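Local coordinates for AlgW protein (Pseudomonas aeruginosa, PDB 7CO3) that is an HtrA-type serine protease of the S1C family, combining a trypsin-like protease domain with a PDZ domain, and probably cleaves within polypeptide chains, at the interface of chains A and B. Numbering follows the deposited sequence. Chains: chain A/B, AlgW protein.

Both contacts belong to the same A–B interface of a three-chain assembly, their C-alpha centres about 15 Å apart. They share no residue, yet they are close in sequence: the A side of contact 2 leads into strand 180-185, and shortly after the equivalent strand in chain B comes 3-10 helix 187-189, used in contact 1. Contact 1 is mostly made by side chains and joins protease domains, whereas contact 2 is the N-terminal stretch of one chain laid against its neighbour. The interface is not an exact two-fold: each subunit can present different surfaces to its two neighbours, as expected in the trimers that HtrA proteases form.

Contact 1: the interface of chains A and B. Residues chain A 200, 204, 217, 253-255; chain B 187-188, 190, 193, 195, 221, 223.
B:Thr193 receives two side chains of chain A on its hydroxyl. The amide NE2 of A:Gln217 donates to OG1 at 3.0 Å, tilted from the amide plane, and the guanidinium NH2 of A:Arg204 hydrogen-bonds the same oxygen at 3.0 Å, edge-on and in plane. Threonine suits this place because its small hydroxyl can accept from both. A:Arg204 also fixes the rotation of the A:Gln217 amide, gripping OE1 side-on through NE (2.6 Å) and NH2, which turns NE2 toward chain B. Over one guanidinium face lies the carbonyl O of B:Val190, 3.3 Å above the plane, where its negative end would suit the cation; the valine CG2 lies 3.6 Å from NE of A:Arg204, and CG1 faces OE1 of A:Gln217.

Separately, the amide ND2 of B:Asn223 bonds to the backbone O of A:Gln253 at 3.0 Å, nearly straight (169° at H) and in its own amide plane; an amide N-H suits a backbone carbonyl, met here nearly along the C=O axis.

Apolar contact centres on A:Ile255. With CG1 anti to the carbonyl carbon (chi1 -52°), the longer branch points at chain B and its tip, CD1, meets CG of B:Pro187 at 3.7 Å, while CE2 of B:Phe188 lies near CG1. A branched aliphatic chain suits these rings.

The patch lies between protease domains: strand ends and the loop before strand 256-260 of chain A meet 3-10 helix 187-189, the start of strand 193-201 and the 221-223 loop of chain B.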
ATOM      1  N   SER A 200       9.253   6.799   6.633  1.00 15.50           N
ATOM      2  CA  SER A 200       8.310   6.608   7.729  1.00 17.60           C
ATOM      3  C   SER A 200       8.965   6.786   9.092  1.00 21.17           C
ATOM      4  O   SER A 200       8.271   7.067  10.078  1.00 17.57           O
ATOM      5  CB  SER A 200       7.671   5.227   7.636  1.00 16.71           C
ATOM      6  OG  SER A 200       6.807   5.193   6.520  1.00 18.24           O
ATOM      7  N   ARG A 204      15.932   2.401  12.721  1.00 30.53           N
ATOM      8  CA  ARG A 204      15.237   1.224  13.251  1.00 34.04           C
ATOM      9  C   ARG A 204      16.256   0.127  13.532  1.00 39.40           C
ATOM     10  O   ARG A 204      16.722  -0.597  12.640  1.00 37.57           O
ATOM     11  CB  ARG A 204      14.163   0.738  12.284  1.00 36.64           C
ATOM     12  CG  ARG A 204      12.969   1.673  12.238  1.00 27.21           C
ATOM     13  CD  ARG A 204      12.059   1.504  13.438  1.00 28.22           C
ATOM     14  NE  ARG A 204      10.720   1.955  13.112  1.00 33.88           N
ATOM     15  CZ  ARG A 204      10.085   2.978  13.676  1.00 31.58           C
ATOM     16  NH1 ARG A 204      10.666   3.706  14.616  1.00 34.27           N
ATOM     17  NH2 ARG A 204       8.851   3.288  13.275  1.00 26.97           N
ATOM     18  N   GLN A 217      12.879   3.186   7.537  1.00 17.80           N
ATOM     19  CA  GLN A 217      11.550   2.614   7.320  1.00 17.74           C
ATOM     20  C   GLN A 217      10.829   3.421   6.233  1.00 18.11           C
ATOM     21  O   GLN A 217      10.945   4.649   6.179  1.00 17.94           O
ATOM     22  CB  GLN A 217      10.753   2.586   8.631  1.00 19.98           C
ATOM     23  CG  GLN A 217       9.494   1.721   8.596  1.00 17.18           C
ATOM     24  CD  GLN A 217       8.700   1.764   9.886  1.00 22.03           C
ATOM     25  OE1 GLN A 217       9.245   1.624  10.986  1.00 22.64           O
ATOM     26  NE2 GLN A 217       7.381   1.967   9.754  1.00 17.96           N
ATOM     27  N   GLN A 253       2.597  -4.337   3.109  1.00 16.38           N
ATOM     28  CA  GLN A 253       1.565  -3.661   3.890  1.00 19.68           C
ATOM     29  C   GLN A 253       2.030  -2.269   4.299  1.00 17.65           C
ATOM     30  O   GLN A 253       1.526  -1.724   5.270  1.00 17.97           O
ATOM     31  CB  GLN A 253       1.150  -4.535   5.083  1.00 22.69           C
ATOM     32  CG  GLN A 253       0.449  -5.819   4.543  1.00 24.64           C
ATOM     33  CD  GLN A 253      -0.042  -6.826   5.573  1.00 26.06           C
ATOM     34  OE1 GLN A 253       0.501  -6.936   6.667  1.00 26.56           O
ATOM     35  NE2 GLN A 253      -1.098  -7.557   5.217  1.00 30.27           N
ATOM     36  N   GLY A 254       2.980  -1.689   3.549  1.00 15.09           N
ATOM     37  CA  GLY A 254       3.469  -0.342   3.787  1.00 15.50           C
ATOM     38  C   GLY A 254       4.499  -0.200   4.902  1.00 14.02           C
ATOM     39  O   GLY A 254       4.763   0.925   5.323  1.00 16.54           O
ATOM     40  N   ILE A 255       5.066  -1.291   5.395  1.00 15.82           N
ATOM     41  CA  ILE A 255       6.100  -1.253   6.439  1.00 15.35           C
ATOM     42  C   ILE A 255       7.338  -1.947   5.856  1.00 15.22           C
ATOM     43  O   ILE A 255       7.514  -3.155   5.982  1.00 18.74           O
ATOM     44  CB  ILE A 255       5.631  -1.930   7.735  1.00 15.26           C
ATOM     45  CG1 ILE A 255       4.269  -1.392   8.222  1.00 13.89           C
ATOM     46  CG2 ILE A 255       6.746  -1.844   8.855  1.00 15.98           C
ATOM     47  CD1 ILE A 255       4.270   0.004   8.580  1.00 14.74           C
TER
ATOM     48  N   PRO B 187       2.296   1.022  14.107  1.00 18.65           N
ATOM     49  CA  PRO B 187       1.858  -0.233  13.470  1.00 19.80           C
ATOM     50  C   PRO B 187       2.731  -1.403  13.894  1.00 17.18           C
ATOM     51  O   PRO B 187       3.957  -1.319  13.908  1.00 18.99           O
ATOM     52  CB  PRO B 187       2.008   0.054  11.974  1.00 16.63           C
ATOM     53  CG  PRO B 187       3.001   1.130  11.897  1.00 15.77           C
ATOM     54  CD  PRO B 187       2.746   1.985  13.103  1.00 17.25           C
ATOM     55  N   PHE B 188       2.077  -2.490  14.265  1.00 19.50           N
ATOM     56  CA  PHE B 188       2.716  -3.725  14.722  1.00 31.75           C
ATOM     57  C   PHE B 188       3.706  -3.505  15.868  1.00 29.27           C
ATOM     58  O   PHE B 188       4.501  -4.393  16.147  1.00 26.48           O
ATOM     59  CB  PHE B 188       3.418  -4.450  13.562  1.00 27.44           C
ATOM     60  CG  PHE B 188       2.522  -4.697  12.379  1.00 24.29           C
ATOM     61  CD1 PHE B 188       1.397  -5.489  12.505  1.00 29.61           C
ATOM     62  CD2 PHE B 188       2.805  -4.142  11.149  1.00 23.03           C
ATOM     63  CE1 PHE B 188       0.549  -5.727  11.406  1.00 27.49           C
ATOM     64  CE2 PHE B 188       1.965  -4.387  10.019  1.00 25.48           C
ATOM     65  CZ  PHE B 188       0.835  -5.166  10.169  1.00 23.00           C
ATOM     66  N   VAL B 190       6.225  -1.423  15.827  1.00 26.63           N
ATOM     67  CA  VAL B 190       7.583  -1.176  15.327  1.00 30.80           C
ATOM     68  C   VAL B 190       8.154   0.141  15.850  1.00 31.42           C
ATOM     69  O   VAL B 190       9.366   0.370  15.766  1.00 28.96           O
ATOM     70  CB  VAL B 190       7.619  -1.205  13.780  1.00 29.25           C
ATOM     71  CG1 VAL B 190       6.910   0.004  13.205  1.00 30.55           C
ATOM     72  CG2 VAL B 190       9.051  -1.279  13.249  1.00 51.80           C
ATOM     73  N   THR B 193       5.386   5.705  13.543  1.00 20.89           N
ATOM     74  CA  THR B 193       5.529   5.493  12.111  1.00 20.01           C
ATOM     75  C   THR B 193       4.666   6.503  11.367  1.00 19.32           C
ATOM     76  O   THR B 193       3.512   6.712  11.723  1.00 19.12           O
ATOM     77  CB  THR B 193       5.104   4.051  11.735  1.00 19.91           C
ATOM     78  OG1 THR B 193       6.063   3.099  12.219  1.00 19.56           O
ATOM     79  CG2 THR B 193       4.923   3.905  10.175  1.00 18.53           C
ATOM     80  N   THR B 195       2.943   7.365   7.738  1.00 15.37           N
ATOM     81  CA  THR B 195       2.636   6.944   6.375  1.00 13.96           C
ATOM     82  C   THR B 195       1.868   8.039   5.654  1.00 15.04           C
ATOM     83  O   THR B 195       1.221   8.860   6.277  1.00 18.01           O
ATOM     84  CB  THR B 195       1.846   5.639   6.352  1.00 14.12           C
ATOM     85  OG1 THR B 195       0.700   5.783   7.203  1.00 18.61           O
ATOM     86  CG2 THR B 195       2.683   4.502   6.867  1.00 11.73           C
ATOM     87  N   ALA B 221      -1.070   3.964   4.517  1.00 15.82           N
ATOM     88  CA  ALA B 221      -1.021   2.596   5.043  1.00 18.29           C
ATOM     89  C   ALA B 221      -1.343   2.647   6.528  1.00 16.25           C
ATOM     90  O   ALA B 221      -0.742   3.419   7.283  1.00 18.52           O
ATOM     91  CB  ALA B 221       0.349   1.934   4.811  1.00 16.08           C
ATOM     92  N   ASN B 223      -2.344  -0.003   9.776  1.00 15.35           N
ATOM     93  CA  ASN B 223      -2.192  -1.372  10.239  1.00 20.06           C
ATOM     94  C   ASN B 223      -2.609  -1.522  11.687  1.00 21.57           C
ATOM     95  O   ASN B 223      -2.704  -0.523  12.400  1.00 20.96           O
ATOM     96  CB  ASN B 223      -0.725  -1.791  10.099  1.00 17.60           C
ATOM     97  CG  ASN B 223      -0.373  -2.116   8.651  1.00 20.10           C
ATOM     98  OD1 ASN B 223      -0.806  -3.149   8.147  1.00 14.88           O
ATOM     99  ND2 ASN B 223       0.396  -1.252   8.002  1.00 13.72           N
TER

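Contact 2: the interface of chains A and B. Residues chain A 176-180; chain B 53-56.
B:Ser54 donates its hydroxyl OG to the carboxylate OD1 of A:Asp179 at 2.5 Å, a short bond made on the anti lone pair of that oxygen. The serine OG is anti to the backbone N (chi1 177°), which turns it toward chain A. One residue on, the backbone N of B:Tyr55 bonds to the carbonyl O of A:Gly178 at 2.8 Å, and A:Asp179 pairs with B:Ser54 as an antiparallel beta bridge. A:Gly178 has a positive phi (101°), a conformation that glycine adopts easily, and with no side chain, it lets the B:Tyr55–B:Ala56 peptide lie close over its CA.

A further first-shell contact is van der Waals packing. The methyl CB of B:Ala56 sits over the centre of one face of the A:Arg176 guanidinium, 3.4 Å from CZ. A methyl is small enough to rest on the flat face of that group, which the bend of the arginine chain at chi3 (71°) brings over it. Farther along, A:Val180 places CG2 near the carbonyl O of B:Val53 and the ring of B:Tyr55.

Behind these groups, the second carboxylate oxygen of A:Asp179, OD2, takes the backbone N of A:Arg176 at 2.9 Å, which steadies the aspartate. In chain B, OG of B:Ser54 also accepts from the backbone N of B:Ala56 (3.0 Å), much as a helix-capping serine does, at the start of helix 56-62. One water links A:Thr177 O to B:Ala56 O, and another joins the A:Asp179 and B:Ser54 side chains.

By this means the N-terminal segment of one subunit is fastened to its neighbour's protease domain, probably helping to hold the trimer together.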
ATOM      1  N   ARG A 176      14.987  13.335   6.394  1.00 29.30           N
ATOM      2  CA  ARG A 176      14.034  13.539   7.472  1.00 29.80           C
ATOM      3  C   ARG A 176      12.813  12.672   7.200  1.00 28.90           C
ATOM      4  O   ARG A 176      12.448  12.450   6.038  1.00 27.45           O
ATOM      5  CB  ARG A 176      13.576  15.006   7.578  1.00 30.30           C
ATOM      6  CG  ARG A 176      14.651  16.044   7.869  1.00 36.98           C
ATOM      7  CD  ARG A 176      14.108  17.483   7.720  1.00 43.04           C
ATOM      8  NE  ARG A 176      13.172  17.869   8.791  1.00 43.67           N
ATOM      9  CZ  ARG A 176      12.343  18.910   8.716  1.00 40.38           C
ATOM     10  NH1 ARG A 176      12.332  19.684   7.636  1.00 42.88           N
ATOM     11  NH2 ARG A 176      11.517  19.178   9.708  1.00 44.60           N
ATOM     12  N   THR A 177      12.191  12.197   8.282  1.00 20.84           N
ATOM     13  CA  THR A 177      10.884  11.555   8.207  1.00 24.17           C
ATOM     14  C   THR A 177       9.863  12.477   7.556  1.00 27.63           C
ATOM     15  O   THR A 177       9.749  13.652   7.906  1.00 21.77           O
ATOM     16  CB  THR A 177      10.435  11.152   9.612  1.00 24.64           C
ATOM     17  OG1 THR A 177      11.321  10.143  10.084  1.00 29.84           O
ATOM     18  CG2 THR A 177       8.985  10.620   9.648  1.00 24.55           C
ATOM     19  N   GLY A 178       9.118  11.942   6.594  1.00 20.63           N
ATOM     20  CA  GLY A 178       8.220  12.750   5.812  1.00 23.07           C
ATOM     21  C   GLY A 178       8.746  13.116   4.441  1.00 19.76           C
ATOM     22  O   GLY A 178       7.961  13.530   3.596  1.00 17.71           O
ATOM     23  N   ASP A 179      10.050  13.023   4.217  1.00 23.71           N
ATOM     24  CA  ASP A 179      10.590  13.199   2.869  1.00 21.15           C
ATOM     25  C   ASP A 179      10.042  12.109   1.945  1.00 18.55           C
ATOM     26  O   ASP A 179       9.843  10.967   2.369  1.00 18.76           O
ATOM     27  CB  ASP A 179      12.113  13.093   2.876  1.00 20.66           C
ATOM     28  CG  ASP A 179      12.840  14.334   3.452  1.00 31.22           C
ATOM     29  OD1 ASP A 179      12.242  15.441   3.569  1.00 33.82           O
ATOM     30  OD2 ASP A 179      14.041  14.187   3.764  1.00 27.40           O
ATOM     31  N   VAL A 180       9.872  12.441   0.663  1.00 19.21           N
ATOM     32  CA  VAL A 180       9.421  11.450  -0.316  1.00 17.56           C
ATOM     33  C   VAL A 180      10.588  10.564  -0.740  1.00 18.54           C
ATOM     34  O   VAL A 180      11.710  11.038  -0.894  1.00 21.43           O
ATOM     35  CB  VAL A 180       8.790  12.158  -1.530  1.00 23.47           C
ATOM     36  CG1 VAL A 180       8.556  11.181  -2.710  1.00 21.39           C
ATOM     37  CG2 VAL A 180       7.523  12.828  -1.140  1.00 21.81           C
TER
ATOM     38  N   VAL B  53       8.520  16.361  -3.210  1.00 59.90           N
ATOM     39  CA  VAL B  53       8.254  17.410  -2.222  1.00 51.66           C
ATOM     40  C   VAL B  53       8.663  16.852  -0.860  1.00 41.86           C
ATOM     41  O   VAL B  53       9.349  15.833  -0.813  1.00 39.13           O
ATOM     42  CB  VAL B  53       6.761  17.889  -2.288  1.00 54.30           C
ATOM     43  CG1 VAL B  53       5.791  16.876  -1.689  1.00 41.13           C
ATOM     44  CG2 VAL B  53       6.587  19.261  -1.659  1.00 55.90           C
ATOM     45  N   SER B  54       8.345  17.505   0.258  1.00 42.54           N
ATOM     46  CA  SER B  54       8.598  16.871   1.547  1.00 32.08           C
ATOM     47  C   SER B  54       7.479  17.207   2.516  1.00 29.22           C
ATOM     48  O   SER B  54       6.958  18.322   2.522  1.00 36.12           O
ATOM     49  CB  SER B  54       9.948  17.294   2.158  1.00 32.46           C
ATOM     50  OG  SER B  54      10.133  16.720   3.450  1.00 25.07           O
ATOM     51  N   TYR B  55       7.126  16.233   3.349  1.00 26.48           N
ATOM     52  CA  TYR B  55       6.188  16.422   4.441  1.00 25.26           C
ATOM     53  C   TYR B  55       6.904  16.482   5.783  1.00 24.19           C
ATOM     54  O   TYR B  55       6.265  16.389   6.825  1.00 24.13           O
ATOM     55  CB  TYR B  55       5.125  15.325   4.398  1.00 23.60           C
ATOM     56  CG  TYR B  55       4.457  15.303   3.022  1.00 29.62           C
ATOM     57  CD1 TYR B  55       3.486  16.262   2.689  1.00 24.34           C
ATOM     58  CD2 TYR B  55       4.827  14.373   2.039  1.00 23.16           C
ATOM     59  CE1 TYR B  55       2.903  16.290   1.465  1.00 26.58           C
ATOM     60  CE2 TYR B  55       4.225  14.393   0.783  1.00 25.93           C
ATOM     61  CZ  TYR B  55       3.258  15.353   0.517  1.00 27.83           C
ATOM     62  OH  TYR B  55       2.656  15.426  -0.700  1.00 29.61           O
ATOM     63  N   ALA B  56       8.223  16.679   5.767  1.00 24.25           N
ATOM     64  CA  ALA B  56       9.012  16.672   6.999  1.00 23.82           C
ATOM     65  C   ALA B  56       8.507  17.709   8.006  1.00 26.49           C
ATOM     66  O   ALA B  56       8.378  17.409   9.193  1.00 26.02           O
ATOM     67  CB  ALA B  56      10.480  16.921   6.671  1.00 30.40           C
TER
HETATM   68  O   HOH W   1      10.429  15.617   9.920  1.00 24.64           O
HETATM   69  O   HOH W   2      13.114  17.822   3.663  1.00 43.38           O